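Local coordinates for protein putative oxidoreductase (Pseudomonas putida, PDB 3L6D) that probably binds NADP and acts as an oxidoreductase of the 6-phosphogluconate dehydrogenase and reductive aminase type, at residues M279-G282 with D283-I286. Numbering follows the deposited sequence.
Sequences MGYG and DQDI
Tyr281 and Gln284 meet twice, by backbone and by side chain, where helix 264-281 gives way to a loop in the reductive aminase-like C-terminal domain. The helix ends in a Schellman motif, with Gly280, at a positive phi, as the C-prime residue. A type I beta turn follows at once, from Tyr281 to Gln284. Its closing bond runs from Gln284 N to Tyr281 O at 3.0 Å, and the donor stands well above the carbonyl plane.

The side chain of Gln284 can be followed outward from this bond. Gln284 CB passes 3.5 Å from Tyr281 O, and Gln284 CG is still 4.0 Å from Tyr281 O. CG lies anti to the carbonyl carbon (chi1 -59°), and the chain beyond it is extended, which brings the amide to the edge of the Tyr281 ring. There Gln284 CD sits in the ring plane, 3.8 Å from Tyr281 CD1. Gln284 NE2 comes closer, 3.4 Å from Tyr281 CD1, while Gln284 OE1 is 3.8 Å from Tyr281 CD1. Ring and amide planes are 76° apart, so the amide meets the ring rim steeply instead of stacking on a face.

Asp283, an exposed residue of the turn, has its CB against Gly282 C. With its CG between backbone N and carbonyl carbon (chi1 62°), the carboxylate folds back toward the helix end, Asp283 OD1 reaching within 3.7 Å of Gly280 O without a bond.

Lys291, which also touches Tyr281, donates a hydrogen bond to Gln284 OE1. The amide is thus engaged by a polar partner at its oxygen, whereas its meeting with the tyrosine edge is van der Waals contact. The chemistry therefore divides the work: the backbone bond closes the turn, and the two side chains fit against each other with no hydrogen bond between them.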
loop_
_atom_site.group_PDB
_atom_site.type_symbol
_atom_site.label_atom_id
_atom_site.label_comp_id
_atom_site.label_asym_id
_atom_site.label_seq_id
_atom_site.Cartn_x
_atom_site.Cartn_y
_atom_site.Cartn_z
HETATM N N MSE B 279 18.614 -13.355 11.829
HETATM C CA MSE B 279 19.082 -14.329 10.852
HETATM C C MSE B 279 20.309 -13.861 10.081
HETATM O O MSE B 279 20.761 -14.549 9.174
HETATM C CB MSE B 279 17.962 -14.697 9.862
HETATM C CG MSE B 279 16.960 -15.738 10.373
HETATM SE SE MSE B 279 15.472 -16.057 9.104
HETATM C CE MSE B 279 16.455 -17.036 7.697
ATOM N N GLY B 280 20.830 -12.686 10.408
ATOM C CA GLY B 280 21.971 -12.154 9.667
ATOM C C GLY B 280 21.688 -11.080 8.625
ATOM O O GLY B 280 22.626 -10.534 8.034
ATOM N N TYR B 281 20.413 -10.741 8.417
ATOM C CA TYR B 281 20.050 -9.738 7.409
ATOM C C TYR B 281 20.131 -8.280 7.859
ATOM O O TYR B 281 19.865 -7.382 7.059
ATOM C CB TYR B 281 18.671 -10.024 6.810
ATOM C CG TYR B 281 18.639 -11.314 6.060
ATOM C CD1 TYR B 281 19.338 -11.460 4.860
ATOM C CD2 TYR B 281 17.927 -12.398 6.549
ATOM C CE1 TYR B 281 19.343 -12.652 4.171
ATOM C CE2 TYR B 281 17.910 -13.604 5.858
ATOM C CZ TYR B 281 18.620 -13.719 4.669
ATOM O OH TYR B 281 18.599 -14.912 3.982
ATOM N N GLY B 282 20.535 -8.046 9.105
ATOM C CA GLY B 282 20.520 -6.691 9.690
ATOM C C GLY B 282 21.236 -5.586 8.926
ATOM O O GLY B 282 20.754 -4.434 8.873
ATOM N N ASP B 283 22.371 -5.919 8.323
ATOM C CA ASP B 283 23.158 -4.927 7.608
ATOM C C ASP B 283 22.734 -4.756 6.146
ATOM O O ASP B 283 23.316 -3.957 5.409
ATOM C CB ASP B 283 24.656 -5.255 7.698
ATOM C CG ASP B 283 25.012 -6.581 7.052
ATOM O OD1 ASP B 283 24.105 -7.379 6.744
ATOM O OD2 ASP B 283 26.214 -6.839 6.855
ATOM N N GLN B 284 21.738 -5.522 5.711
ATOM C CA GLN B 284 21.231 -5.370 4.340
ATOM C C GLN B 284 20.047 -4.394 4.214
ATOM O O GLN B 284 19.468 -3.979 5.212
ATOM C CB GLN B 284 20.881 -6.736 3.744
ATOM C CG GLN B 284 22.062 -7.700 3.698
ATOM C CD GLN B 284 21.665 -9.036 3.155
ATOM O OE1 GLN B 284 20.848 -9.130 2.232
ATOM N NE2 GLN B 284 22.235 -10.097 3.727
ATOM N N ASP B 285 19.716 -4.032 2.977
ATOM C CA ASP B 285 18.534 -3.249 2.657
ATOM C C ASP B 285 17.306 -3.975 3.207
ATOM O O ASP B 285 17.270 -5.219 3.288
ATOM C CB ASP B 285 18.415 -3.056 1.143
ATOM C CG ASP B 285 17.250 -2.141 0.740
ATOM O OD1 ASP B 285 17.460 -0.911 0.622
ATOM O OD2 ASP B 285 16.125 -2.642 0.511
ATOM N N ILE B 286 16.335 -3.168 3.613
ATOM C CA ILE B 286 15.064 -3.625 4.170
ATOM C C ILE B 286 14.368 -4.651 3.259
ATOM O O ILE B 286 13.705 -5.590 3.749
ATOM C CB ILE B 286 14.185 -2.406 4.506
ATOM C CG1 ILE B 286 12.920 -2.812 5.284
ATOM C CG2 ILE B 286 13.860 -1.578 3.208
ATOM C CD1 ILE B 286 13.193 -3.538 6.608
#